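Local atomic coordinates of potential RNA-dependent RNA polymerase (Human picobirnavirus, PDB entry 5I62), a protein that catalyses RNA-templated RNA synthesis from ribonucleoside triphosphates and probably serves both transcription and genome replication of a small double-stranded RNA virus. Residues Val256-Asp261 with Gln389-Gln394; Thr349-Ser354 with Val362-Gly367; Arg243-Phe248 with Gly411-Val416; Glu67-Leu72 with Ser418-Leu423; Asp261-Asp266 with Gly381-Leu386. One frame throughout, in Å; residues are numbered along the deposited sequence.

From the N terminus, helix 63-73 is the first partner: residues 67-72 meet 418-423 (interaction 4) and close the widest loop, joining an N-terminal helix to helix 419-427. Within it, helix 237-250 meets the loop at 411-416 (interaction 3). Next inward, strand 257-261 pairs with strand 390-392 (interaction 1), and the chain runs on through the shared Asp261 into interaction 5, where 261-266 meets 381-386. Innermost is the short closure of interaction 2. All five therefore nest and none cross. Interactions 1 and 2 meet in one antiparallel sheet, where Val258 N lies 3.0 Å from Leu363 O, while Met247 and Phe248 of interaction 3 pack on Val257.

Interaction 1 (Val256-Asp261 with Gln389-Gln394); sequences VVVCTD and QYVSKQ
Val256 and Val391 form the tightest apolar point of this antiparallel pair: Val256 CB lies 3.5 Å from Val391 CG1, closer than usual for two carbons. Beside it, strands 257-261 and 390-392 run at 172° to each other, an edge pairing of the polymerase palm sheet. Val257 with Ser392 and Cys259 with Tyr390 are hydrogen-bonded pairs, the shortest links being Val257 N to Ser392 O and Cys259 N to Tyr390 O, both 2.7 Å. Cys259 SG meets the Tyr390 ring at its edge, 4.0 Å from CD2. Packing slackens toward solvent right beside Val391: exposed Lys393 reaches Val256 CG1 only with its CG, at 3.9 Å. At the opposite end the bent side chain of Gln389 prolongs the ladder. Its OE1 accepts from Asp261 N at 2.9 Å, while NE2 donates to Asp261 O at 3.0 Å, nearly straight at 175°, and also bonds to Asn385 O. One carboxamide thus satisfies both backbone polar groups of Asp261, and together these bonds would hold the amide's rotation.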
# COMPACT_ATOMS: atom_id res chain seq x y z
N VAL A 256 -3.85 -26.52 6.40
CA VAL A 256 -2.86 -25.66 5.80
C VAL A 256 -3.15 -24.23 6.22
O VAL A 256 -4.24 -23.89 6.68
CB VAL A 256 -2.82 -25.78 4.27
CG1 VAL A 256 -2.42 -27.19 3.84
CG2 VAL A 256 -4.18 -25.40 3.68
N VAL A 257 -2.15 -23.38 6.05
CA VAL A 257 -2.34 -21.93 6.02
C VAL A 257 -2.41 -21.52 4.56
O VAL A 257 -1.64 -22.03 3.74
CB VAL A 257 -1.19 -21.22 6.75
CG1 VAL A 257 -1.32 -19.71 6.63
CG2 VAL A 257 -1.17 -21.65 8.20
N VAL A 258 -3.34 -20.64 4.22
CA VAL A 258 -3.50 -20.16 2.86
C VAL A 258 -3.09 -18.70 2.80
O VAL A 258 -3.61 -17.87 3.56
CB VAL A 258 -4.94 -20.33 2.35
CG1 VAL A 258 -5.07 -19.73 0.94
CG2 VAL A 258 -5.34 -21.80 2.35
N CYS A 259 -2.16 -18.38 1.91
CA CYS A 259 -1.76 -17.00 1.64
C CYS A 259 -2.39 -16.59 0.32
O CYS A 259 -2.04 -17.14 -0.73
CB CYS A 259 -0.24 -16.87 1.57
SG CYS A 259 0.61 -17.61 2.98
N THR A 260 -3.32 -15.65 0.37
CA THR A 260 -4.14 -15.34 -0.78
C THR A 260 -3.47 -14.27 -1.62
O THR A 260 -2.57 -13.56 -1.18
CB THR A 260 -5.54 -14.90 -0.35
OG1 THR A 260 -5.42 -13.90 0.67
CG2 THR A 260 -6.32 -16.09 0.21
N ASP A 261 -3.97 -14.12 -2.85
CA ASP A 261 -3.49 -13.03 -3.67
C ASP A 261 -4.60 -12.62 -4.64
O ASP A 261 -5.23 -13.49 -5.26
CB ASP A 261 -2.25 -13.48 -4.43
CG ASP A 261 -1.71 -12.40 -5.33
OD1 ASP A 261 -0.82 -11.65 -4.96
OD2 ASP A 261 -2.28 -12.19 -6.41
N GLN A 389 -1.93 -18.25 -5.39
CA GLN A 389 -2.19 -18.56 -4.00
C GLN A 389 -1.05 -19.44 -3.50
O GLN A 389 -0.40 -20.13 -4.29
CB GLN A 389 -3.54 -19.26 -3.85
CG GLN A 389 -4.67 -18.66 -4.69
CD GLN A 389 -4.88 -17.17 -4.48
OE1 GLN A 389 -5.10 -16.71 -3.36
NE2 GLN A 389 -4.86 -16.41 -5.58
N TYR A 390 -0.78 -19.38 -2.21
CA TYR A 390 0.27 -20.19 -1.62
C TYR A 390 -0.27 -20.91 -0.39
O TYR A 390 -1.03 -20.33 0.39
CB TYR A 390 1.51 -19.36 -1.25
CG TYR A 390 2.59 -20.19 -0.58
CD1 TYR A 390 3.44 -21.01 -1.33
CD2 TYR A 390 2.75 -20.18 0.80
CE1 TYR A 390 4.42 -21.79 -0.72
CE2 TYR A 390 3.72 -20.95 1.42
CZ TYR A 390 4.56 -21.74 0.66
OH TYR A 390 5.52 -22.50 1.29
N VAL A 391 0.13 -22.17 -0.23
CA VAL A 391 -0.42 -23.07 0.77
C VAL A 391 0.73 -23.83 1.43
O VAL A 391 1.64 -24.30 0.75
CB VAL A 391 -1.45 -24.02 0.12
CG1 VAL A 391 -1.77 -25.14 1.01
CG2 VAL A 391 -2.72 -23.29 -0.24
N SER A 392 0.68 -23.95 2.75
CA SER A 392 1.67 -24.73 3.49
C SER A 392 1.13 -25.00 4.89
O SER A 392 0.33 -24.23 5.41
CB SER A 392 3.03 -23.99 3.55
OG SER A 392 3.95 -24.57 4.46
N LYS A 393 1.57 -26.11 5.49
CA LYS A 393 1.28 -26.35 6.90
C LYS A 393 2.30 -25.73 7.84
O LYS A 393 1.99 -25.55 9.02
CB LYS A 393 1.18 -27.84 7.21
CG LYS A 393 0.06 -28.56 6.49
CD LYS A 393 -0.09 -30.00 6.97
CE LYS A 393 -1.06 -30.74 6.06
NZ LYS A 393 -1.29 -32.14 6.50
N GLN A 394 3.51 -25.41 7.36
CA GLN A 394 4.59 -24.97 8.24
C GLN A 394 5.10 -23.56 7.98
O GLN A 394 5.84 -23.03 8.81
CB GLN A 394 5.80 -25.92 8.15
CG GLN A 394 5.51 -27.41 8.33
CD GLN A 394 5.04 -28.07 7.03
OE1 GLN A 394 5.08 -27.45 5.95
NE2 GLN A 394 4.59 -29.32 7.14

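Interaction 2 (Thr349-Ser354 with Val362-Gly367); sequences TLNPNS and VLTYPG
Val362 opens the contact with its carbonyl: Val362 O sits 3.4 Å from Ser354 CB, where the two segments come close beside the sheet. At Leu363 the side chain lies across that of Leu350, roughly at a right angle, with Leu363 CD1 4.0 Å from Leu350 CD1; helix 327-345 adds Gln339 to the surroundings of both leucines. Thr364 carries the polar part. Its N donates to Ser354 OG at 3.1 Å, and that hydroxyl in turn donates to Asn351 O at 2.8 Å, so the serine oxygen relays between the strand end and the loop. Asn351 O also receives Ser354 N, closing a type I beta turn from Asn351 to Ser354, while Asn351 OD1 accepts Asn353 N in an Asx turn. This turn leads into the hairpin of strands 355-357 and 360-363, which holds a Gly-Asp-Asp sequence at its bend, the hallmark of polymerase motif C. Thr364 O then accepts Asn351 N at 3.2 Å. Thr364 CG2 rests 3.7 Å from Asn351 CB, whereas Thr364 OG1 bonds to Val256 O, just ahead of strand 257-261. At Tyr365, CB comes within 3.5 Å of Thr349 O, but the ring leads away, with Leu350 CD1 near its plane at the edge. Pro366 adds a last contact, its CD 3.8 Å from Thr349 O.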
# COMPACT_ATOMS: atom_id res chain seq x y z
N THR A 349 -15.54 -21.90 11.56
CA THR A 349 -15.25 -20.57 12.09
C THR A 349 -13.85 -20.15 11.69
O THR A 349 -12.91 -20.96 11.74
CB THR A 349 -15.39 -20.56 13.63
OG1 THR A 349 -16.74 -20.89 13.98
CG2 THR A 349 -15.05 -19.21 14.21
N LEU A 350 -13.70 -18.89 11.28
CA LEU A 350 -12.39 -18.36 10.93
C LEU A 350 -11.49 -18.38 12.16
O LEU A 350 -11.90 -17.95 13.24
CB LEU A 350 -12.52 -16.93 10.39
CG LEU A 350 -11.20 -16.28 9.97
CD1 LEU A 350 -10.63 -17.04 8.74
CD2 LEU A 350 -11.38 -14.76 9.69
N ASN A 351 -10.27 -18.88 12.01
CA ASN A 351 -9.30 -18.70 13.08
C ASN A 351 -9.03 -17.20 13.19
O ASN A 351 -8.56 -16.60 12.22
CB ASN A 351 -8.02 -19.46 12.76
CG ASN A 351 -7.01 -19.42 13.89
OD1 ASN A 351 -6.74 -18.36 14.48
ND2 ASN A 351 -6.43 -20.58 14.20
N PRO A 352 -9.32 -16.56 14.33
CA PRO A 352 -9.23 -15.09 14.40
C PRO A 352 -7.81 -14.56 14.32
O PRO A 352 -7.64 -13.35 14.13
CB PRO A 352 -9.87 -14.77 15.76
CG PRO A 352 -9.60 -16.02 16.59
CD PRO A 352 -9.74 -17.17 15.61
N ASN A 353 -6.80 -15.42 14.43
CA ASN A 353 -5.43 -14.99 14.21
C ASN A 353 -5.06 -14.91 12.73
O ASN A 353 -3.92 -14.53 12.42
CB ASN A 353 -4.47 -15.91 14.96
CG ASN A 353 -4.77 -15.95 16.45
OD1 ASN A 353 -4.63 -14.93 17.13
ND2 ASN A 353 -5.17 -17.10 16.96
N SER A 354 -5.97 -15.28 11.83
CA SER A 354 -5.83 -14.92 10.43
C SER A 354 -5.72 -13.40 10.32
O SER A 354 -6.17 -12.65 11.19
CB SER A 354 -7.03 -15.42 9.61
OG SER A 354 -7.20 -16.83 9.78
N VAL A 362 -3.71 -13.79 4.93
CA VAL A 362 -3.21 -15.09 5.34
C VAL A 362 -4.21 -15.63 6.34
O VAL A 362 -4.65 -14.91 7.24
CB VAL A 362 -1.77 -15.01 5.89
CG1 VAL A 362 -1.68 -14.07 7.10
CG2 VAL A 362 -1.26 -16.37 6.25
N LEU A 363 -4.65 -16.87 6.16
CA LEU A 363 -5.78 -17.34 6.95
C LEU A 363 -5.77 -18.86 7.09
O LEU A 363 -5.15 -19.58 6.31
CB LEU A 363 -7.12 -16.88 6.36
CG LEU A 363 -7.67 -17.64 5.14
CD1 LEU A 363 -9.17 -17.39 4.98
CD2 LEU A 363 -6.95 -17.21 3.86
N THR A 364 -6.51 -19.33 8.09
CA THR A 364 -6.73 -20.76 8.23
C THR A 364 -8.08 -20.98 8.90
O THR A 364 -8.57 -20.12 9.63
CB THR A 364 -5.59 -21.44 9.01
OG1 THR A 364 -5.71 -22.87 8.91
CG2 THR A 364 -5.61 -21.03 10.47
N TYR A 365 -8.69 -22.12 8.59
CA TYR A 365 -9.87 -22.62 9.29
C TYR A 365 -9.97 -24.11 9.01
O TYR A 365 -9.32 -24.61 8.09
CB TYR A 365 -11.14 -21.86 8.88
CG TYR A 365 -11.50 -21.96 7.40
CD1 TYR A 365 -12.12 -23.09 6.87
CD2 TYR A 365 -11.24 -20.89 6.54
CE1 TYR A 365 -12.45 -23.16 5.52
CE2 TYR A 365 -11.57 -20.94 5.20
CZ TYR A 365 -12.17 -22.08 4.69
OH TYR A 365 -12.50 -22.14 3.35
N PRO A 366 -10.75 -24.84 9.79
CA PRO A 366 -10.82 -26.31 9.60
C PRO A 366 -11.21 -26.72 8.19
O PRO A 366 -12.27 -26.34 7.70
CB PRO A 366 -11.88 -26.74 10.62
CG PRO A 366 -11.67 -25.76 11.75
CD PRO A 366 -11.39 -24.43 11.06
N GLY A 367 -10.35 -27.50 7.53
CA GLY A 367 -10.63 -27.97 6.18
C GLY A 367 -10.40 -26.96 5.07
O GLY A 367 -10.81 -27.22 3.94

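Interaction 3 (Arg243-Phe248 with Gly411-Val416); sequences RITKMF and GMCVGV
Thr245 and Cys413 supply the hydrogen bond of this contact: Cys413 N donates to Thr245 OG1 at 2.7 Å, with an N-H...O angle of 166°. The first torsion of Thr245 sets OG1 anti to its carbonyl carbon (chi1 -51°), on the flank of the helix that faces the loop. The same hydroxyl is also bonded to Asp241 O one helical turn earlier; since that carbonyl can only accept, OG1 serves as donor there and as acceptor across the contact. Among van der Waals contacts, the methyl branch of Thr245 reaches the loop as well, CG2 lying 3.4 Å from Gly411 O. Met412 SD stands 4.0 Å from Thr245 OG1, and Ile244 CG2 touches Cys413 CB at 4.2 Å. The loop keeps its own shape here: Cys413 is the centre of an inverse gamma turn, closed by a weak bond from Val414 N to Met412 O. In the fold, helix 237-250 precedes palm strand 257-261 and packs on it through Met247 and Phe248. The loop at 411-416 packs on the same helix, with Phe248 touching both Val257 and Cys413, and Gly415 N is tied to Asp241 OD2. The sulfur-aromatic contact joins Cys413 SG to Phe248, 5.3 Å from the ring centroid and oblique, 57° off the normal. Met247 CE lies over one face of that ring, 4.1 Å above its plane and offset toward the rim.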
# COMPACT_ATOMS: atom_id res chain seq x y z
N ARG A 243 0.88 -12.15 15.66
CA ARG A 243 -0.35 -12.83 15.26
C ARG A 243 -0.06 -14.03 14.35
O ARG A 243 -0.75 -15.05 14.44
CB ARG A 243 -1.32 -11.86 14.60
CG ARG A 243 -2.70 -12.48 14.41
CD ARG A 243 -3.82 -11.48 14.55
NE ARG A 243 -3.80 -10.76 15.82
CZ ARG A 243 -4.58 -9.71 16.08
NH1 ARG A 243 -5.43 -9.27 15.16
NH2 ARG A 243 -4.50 -9.09 17.26
N ILE A 244 0.93 -13.91 13.46
CA ILE A 244 1.36 -15.08 12.68
C ILE A 244 1.69 -16.24 13.62
O ILE A 244 1.28 -17.39 13.39
CB ILE A 244 2.59 -14.76 11.81
CG1 ILE A 244 2.29 -13.69 10.75
CG2 ILE A 244 3.14 -16.04 11.16
CD1 ILE A 244 1.29 -14.12 9.72
N THR A 245 2.46 -15.95 14.68
CA THR A 245 2.83 -16.97 15.66
C THR A 245 1.58 -17.62 16.27
O THR A 245 1.50 -18.85 16.36
CB THR A 245 3.70 -16.34 16.76
OG1 THR A 245 4.79 -15.60 16.19
CG2 THR A 245 4.25 -17.43 17.69
N LYS A 246 0.61 -16.81 16.69
CA LYS A 246 -0.61 -17.35 17.29
C LYS A 246 -1.39 -18.19 16.30
O LYS A 246 -2.00 -19.20 16.68
CB LYS A 246 -1.47 -16.21 17.85
CG LYS A 246 -0.85 -15.52 19.06
CD LYS A 246 -0.45 -16.60 20.09
CE LYS A 246 0.57 -16.10 21.11
NZ LYS A 246 0.00 -15.10 22.06
N MET A 247 -1.38 -17.80 15.02
CA MET A 247 -2.06 -18.57 13.99
C MET A 247 -1.46 -19.97 13.87
O MET A 247 -2.19 -20.97 13.78
CB MET A 247 -1.98 -17.82 12.65
CG MET A 247 -2.73 -18.51 11.50
SD MET A 247 -2.31 -17.75 9.91
CE MET A 247 -0.59 -18.25 9.78
N PHE A 248 -0.13 -20.06 13.91
CA PHE A 248 0.50 -21.38 13.89
C PHE A 248 0.23 -22.15 15.17
O PHE A 248 0.04 -23.38 15.13
CB PHE A 248 2.00 -21.24 13.64
CG PHE A 248 2.35 -21.07 12.20
CD1 PHE A 248 2.10 -22.09 11.29
CD2 PHE A 248 2.90 -19.90 11.73
CE1 PHE A 248 2.40 -21.95 9.95
CE2 PHE A 248 3.22 -19.75 10.38
CZ PHE A 248 2.96 -20.77 9.49
N GLY A 411 10.55 -16.63 20.75
CA GLY A 411 9.23 -17.22 20.65
C GLY A 411 8.33 -16.68 19.56
O GLY A 411 7.20 -17.16 19.43
N MET A 412 8.79 -15.72 18.76
CA MET A 412 7.94 -15.15 17.72
C MET A 412 8.36 -15.65 16.34
O MET A 412 9.56 -15.70 16.04
CB MET A 412 7.98 -13.61 17.74
CG MET A 412 7.50 -12.98 19.05
SD MET A 412 5.77 -13.42 19.39
CE MET A 412 5.64 -12.91 21.11
N CYS A 413 7.38 -15.96 15.49
CA CYS A 413 7.64 -16.29 14.09
C CYS A 413 7.90 -15.00 13.32
O CYS A 413 7.02 -14.47 12.63
CB CYS A 413 6.49 -17.06 13.46
SG CYS A 413 6.15 -18.69 14.20
N VAL A 414 9.13 -14.49 13.45
CA VAL A 414 9.47 -13.19 12.88
C VAL A 414 9.46 -13.23 11.35
O VAL A 414 9.75 -14.25 10.73
CB VAL A 414 10.83 -12.70 13.40
CG1 VAL A 414 10.76 -12.42 14.90
CG2 VAL A 414 11.91 -13.73 13.11
N GLY A 415 9.15 -12.09 10.74
CA GLY A 415 9.05 -12.02 9.29
C GLY A 415 10.40 -11.76 8.63
O GLY A 415 11.11 -10.83 9.00
N VAL A 416 10.74 -12.59 7.65
CA VAL A 416 12.01 -12.49 6.96
C VAL A 416 11.77 -11.82 5.62
O VAL A 416 11.02 -12.33 4.78
CB VAL A 416 12.67 -13.87 6.78
CG1 VAL A 416 13.99 -13.72 6.00
CG2 VAL A 416 12.90 -14.54 8.15

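Interaction 4 (Glu67-Leu72 with Ser418-Leu423); sequences EFEDDL and STMRAL
Phe68 meets Ser418 at the edge of its ring, CE2 lying 3.6 Å from Ser418 N, which sits near the ring plane. The second flat group, the carboxylate of Glu69 on helix 63-73, receives the N-terminal end of helix 419-427, whose N-cap is Ser418, and so joins the two helices. Its OE1 takes Met420 N on the syn lone pair at 3.0 Å, and Ser418 OG at 2.6 Å from 55° out of the plane. OE2 accepts Thr419 OG1 (2.8 Å) and Thr419 N (2.9 Å) from opposite faces; His457 NE2 also bonds to OE2. Four bonds from the segment thus pin the buried carboxylate, and the helix start would be expected to favour its negative form. Ser418 OG, besides donating to Glu69, accepts Arg421 N at 3.0 Å in the capping bond. Segments 67-72 and 419-423 run nearly parallel, at 27°. Leu72 CD1 presses on Ser418 CB at 3.4 Å, tighter than usual. A water accepts from Arg421 NH1 and donates to Leu72 O, 2.9 Å away.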
# COMPACT_ATOMS: atom_id res chain seq x y z
N GLU A 67 13.32 -20.78 -1.59
CA GLU A 67 12.29 -20.66 -2.62
C GLU A 67 11.69 -19.27 -2.65
O GLU A 67 11.43 -18.72 -3.72
CB GLU A 67 11.17 -21.67 -2.40
CG GLU A 67 11.55 -23.10 -2.63
CD GLU A 67 10.74 -24.04 -1.72
OE1 GLU A 67 11.31 -25.05 -1.24
OE2 GLU A 67 9.55 -23.73 -1.46
N PHE A 68 11.42 -18.72 -1.46
CA PHE A 68 10.89 -17.36 -1.34
C PHE A 68 11.86 -16.35 -1.94
O PHE A 68 11.46 -15.48 -2.73
CB PHE A 68 10.64 -17.10 0.15
CG PHE A 68 10.42 -15.65 0.53
CD1 PHE A 68 9.18 -15.06 0.40
CD2 PHE A 68 11.44 -14.93 1.13
CE1 PHE A 68 8.97 -13.74 0.81
CE2 PHE A 68 11.24 -13.62 1.54
CZ PHE A 68 9.99 -13.03 1.38
N GLU A 69 13.14 -16.48 -1.62
CA GLU A 69 14.17 -15.60 -2.17
C GLU A 69 14.27 -15.75 -3.69
O GLU A 69 14.36 -14.75 -4.41
CB GLU A 69 15.51 -15.90 -1.51
CG GLU A 69 15.64 -15.44 -0.06
CD GLU A 69 16.22 -14.03 0.05
OE1 GLU A 69 16.16 -13.30 -0.97
OE2 GLU A 69 16.74 -13.67 1.13
N ASP A 70 14.31 -17.00 -4.18
CA ASP A 70 14.35 -17.27 -5.62
C ASP A 70 13.16 -16.65 -6.34
O ASP A 70 13.30 -16.09 -7.43
CB ASP A 70 14.37 -18.77 -5.89
CG ASP A 70 15.75 -19.38 -5.74
OD1 ASP A 70 16.74 -18.62 -5.61
OD2 ASP A 70 15.85 -20.63 -5.77
N ASP A 71 11.96 -16.80 -5.75
CA ASP A 71 10.77 -16.18 -6.32
C ASP A 71 10.93 -14.66 -6.47
O ASP A 71 10.63 -14.10 -7.53
CB ASP A 71 9.57 -16.50 -5.44
CG ASP A 71 8.29 -15.87 -5.94
OD1 ASP A 71 7.80 -16.26 -7.02
OD2 ASP A 71 7.79 -14.96 -5.25
N LEU A 72 11.38 -13.97 -5.41
CA LEU A 72 11.46 -12.51 -5.48
C LEU A 72 12.65 -12.06 -6.33
O LEU A 72 12.63 -10.96 -6.89
CB LEU A 72 11.52 -11.92 -4.08
CG LEU A 72 10.19 -12.06 -3.32
CD1 LEU A 72 10.27 -11.53 -1.91
CD2 LEU A 72 9.10 -11.32 -4.09
N SER A 418 13.10 -10.57 1.91
CA SER A 418 14.03 -11.11 0.93
C SER A 418 15.26 -10.21 0.80
O SER A 418 15.13 -9.03 0.47
CB SER A 418 13.35 -11.25 -0.42
OG SER A 418 14.31 -11.51 -1.43
N THR A 419 16.45 -10.77 1.03
CA THR A 419 17.66 -10.01 0.73
C THR A 419 17.79 -9.72 -0.76
O THR A 419 18.35 -8.69 -1.15
CB THR A 419 18.91 -10.74 1.23
OG1 THR A 419 18.98 -12.05 0.63
CG2 THR A 419 18.89 -10.87 2.75
N MET A 420 17.29 -10.63 -1.60
CA MET A 420 17.36 -10.39 -3.04
C MET A 420 16.51 -9.19 -3.43
O MET A 420 16.94 -8.32 -4.20
CB MET A 420 16.95 -11.63 -3.84
CG MET A 420 17.93 -12.82 -3.72
SD MET A 420 19.61 -12.45 -4.29
CE MET A 420 19.31 -11.80 -5.89
N ARG A 421 15.28 -9.13 -2.91
CA ARG A 421 14.45 -7.96 -3.14
C ARG A 421 15.12 -6.69 -2.61
O ARG A 421 15.09 -5.64 -3.27
CB ARG A 421 13.08 -8.14 -2.51
CG ARG A 421 12.11 -6.99 -2.79
CD ARG A 421 10.71 -7.41 -2.41
NE ARG A 421 9.65 -6.45 -2.75
CZ ARG A 421 9.09 -6.33 -3.95
NH1 ARG A 421 9.51 -7.08 -4.98
NH2 ARG A 421 8.12 -5.45 -4.13
N ALA A 422 15.73 -6.78 -1.42
CA ALA A 422 16.43 -5.64 -0.86
C ALA A 422 17.53 -5.16 -1.80
O ALA A 422 17.66 -3.96 -2.06
CB ALA A 422 17.01 -5.99 0.52
N LEU A 423 18.34 -6.09 -2.32
CA LEU A 423 19.45 -5.71 -3.20
C LEU A 423 18.95 -4.99 -4.44
O LEU A 423 19.55 -4.00 -4.88
CB LEU A 423 20.25 -6.94 -3.61
CG LEU A 423 21.21 -7.49 -2.57
CD1 LEU A 423 21.86 -8.75 -3.12
CD2 LEU A 423 22.26 -6.42 -2.27
O HOH W 1 11.95 -8.38 -5.74

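Interaction 5 (Asp261-Asp266 with Gly381-Leu386); sequences DFSKFD and GLDMNL
Phe262 and Ser263 meet Asp383 and Met384 just where the chain leaves strand 257-261, in the Asp-x4-Asp sequence (Asp261 to Asp266) that matches motif A of RNA-dependent RNA polymerases. Asp383 and Met384 belong to the loop between helix 370-378 and strand 390-392, so the contact continues the palm sheet edge as two irregular segments. The direct hydrogen bond runs from Ser263 N to Asp383 O at 3.0 Å, and the donor stands 40° out of the carbonyl plane. Around it the side-chain contacts are largely apolar. Met384 lies alongside Phe262, pointing the same way, with CG 3.7 Å from Phe262 CD1; its SD is 4.7 Å from the ring centroid and 42° off the normal, an oblique Met-aromatic contact. Leu382 forks between two rings: CD1 is 4.0 Å from Phe262 CE1, and CD2 equally far from Phe265 CE1. Those rings also touch each other, Phe265 CD1 lying over one face of Phe262 toward its rim, while His335 makes an edge-to-face contact with Phe262. Two waters add bridges at different places along the contact. One donates to Ser263 O at 2.7 Å and accepts from Asp383 N. A second joins the side chains, donating to Asp383 OD2 at 3.0 Å and lying 3.2 Å from Ser263 OG.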
# COMPACT_ATOMS: atom_id res chain seq x y z
N ASP A 261 -3.97 -14.12 -2.85
CA ASP A 261 -3.49 -13.03 -3.67
C ASP A 261 -4.60 -12.62 -4.64
O ASP A 261 -5.23 -13.49 -5.26
CB ASP A 261 -2.25 -13.48 -4.43
CG ASP A 261 -1.71 -12.40 -5.33
OD1 ASP A 261 -0.82 -11.65 -4.96
OD2 ASP A 261 -2.28 -12.19 -6.41
N PHE A 262 -4.83 -11.31 -4.77
CA PHE A 262 -5.81 -10.73 -5.69
C PHE A 262 -5.12 -10.11 -6.90
O PHE A 262 -4.04 -9.53 -6.79
CB PHE A 262 -6.65 -9.67 -4.99
CG PHE A 262 -7.61 -10.22 -4.00
CD1 PHE A 262 -8.81 -10.79 -4.40
CD2 PHE A 262 -7.32 -10.13 -2.66
CE1 PHE A 262 -9.70 -11.28 -3.46
CE2 PHE A 262 -8.19 -10.60 -1.72
CZ PHE A 262 -9.39 -11.18 -2.11
N SER A 263 -5.72 -10.31 -8.07
CA SER A 263 -5.32 -9.57 -9.26
C SER A 263 -6.18 -8.31 -9.32
O SER A 263 -7.40 -8.40 -9.41
CB SER A 263 -5.50 -10.39 -10.54
OG SER A 263 -4.63 -11.51 -10.53
N LYS A 264 -5.53 -7.14 -9.26
CA LYS A 264 -6.21 -5.87 -9.48
C LYS A 264 -7.38 -5.69 -8.50
O LYS A 264 -8.52 -5.46 -8.89
CB LYS A 264 -6.69 -5.79 -10.93
CG LYS A 264 -5.54 -5.70 -11.94
CD LYS A 264 -6.10 -5.67 -13.36
CE LYS A 264 -5.15 -5.03 -14.34
NZ LYS A 264 -3.79 -5.60 -14.24
N PHE A 265 -7.08 -5.86 -7.21
CA PHE A 265 -8.11 -5.81 -6.18
C PHE A 265 -8.84 -4.47 -6.20
O PHE A 265 -10.07 -4.44 -6.20
CB PHE A 265 -7.48 -6.05 -4.81
CG PHE A 265 -8.47 -6.23 -3.70
CD1 PHE A 265 -9.57 -7.07 -3.84
CD2 PHE A 265 -8.31 -5.57 -2.50
CE1 PHE A 265 -10.48 -7.24 -2.80
CE2 PHE A 265 -9.21 -5.75 -1.45
CZ PHE A 265 -10.29 -6.58 -1.61
N ASP A 266 -8.09 -3.36 -6.19
CA ASP A 266 -8.70 -2.04 -6.21
C ASP A 266 -9.69 -1.92 -7.36
O ASP A 266 -10.81 -1.42 -7.19
CB ASP A 266 -7.62 -0.95 -6.36
CG ASP A 266 -6.67 -0.88 -5.16
OD1 ASP A 266 -6.84 -1.64 -4.19
OD2 ASP A 266 -5.74 -0.05 -5.21
N GLY A 381 -17.25 -11.05 -7.64
CA GLY A 381 -16.69 -10.25 -8.71
C GLY A 381 -15.22 -9.94 -8.56
O GLY A 381 -14.74 -8.99 -9.18
N LEU A 382 -14.50 -10.71 -7.76
CA LEU A 382 -13.08 -10.49 -7.54
C LEU A 382 -12.26 -11.48 -8.36
O LEU A 382 -12.69 -12.59 -8.64
CB LEU A 382 -12.74 -10.61 -6.05
CG LEU A 382 -13.62 -9.68 -5.22
CD1 LEU A 382 -13.50 -10.02 -3.73
CD2 LEU A 382 -13.22 -8.20 -5.51
N ASP A 383 -11.07 -11.05 -8.75
CA ASP A 383 -10.21 -11.81 -9.64
C ASP A 383 -9.03 -12.36 -8.85
O ASP A 383 -8.38 -11.63 -8.10
CB ASP A 383 -9.72 -10.95 -10.79
CG ASP A 383 -9.17 -11.76 -11.95
OD1 ASP A 383 -9.70 -12.87 -12.21
OD2 ASP A 383 -8.22 -11.29 -12.61
N MET A 384 -8.78 -13.66 -9.01
CA MET A 384 -7.69 -14.37 -8.35
C MET A 384 -7.20 -15.45 -9.31
O MET A 384 -7.99 -16.09 -10.00
CB MET A 384 -8.13 -15.02 -7.02
CG MET A 384 -8.88 -14.10 -6.05
SD MET A 384 -9.52 -14.98 -4.59
CE MET A 384 -8.03 -15.25 -3.63
N ASN A 385 -5.90 -15.64 -9.35
CA ASN A 385 -5.23 -16.65 -10.17
C ASN A 385 -4.80 -17.73 -9.18
O ASN A 385 -3.98 -17.49 -8.29
CB ASN A 385 -4.08 -15.97 -10.93
CG ASN A 385 -3.10 -16.90 -11.61
OD1 ASN A 385 -3.27 -18.11 -11.65
ND2 ASN A 385 -2.03 -16.30 -12.13
N LEU A 386 -5.44 -18.89 -9.27
CA LEU A 386 -5.15 -19.97 -8.33
C LEU A 386 -3.65 -20.22 -8.20
O LEU A 386 -3.16 -20.58 -7.13
CB LEU A 386 -5.88 -21.24 -8.77
CG LEU A 386 -5.72 -22.42 -7.81
CD1 LEU A 386 -6.03 -22.01 -6.37
CD2 LEU A 386 -6.60 -23.58 -8.23
O HOH W 2 -9.42 -8.92 -7.68
O HOH W 3 -6.05 -13.35 -12.78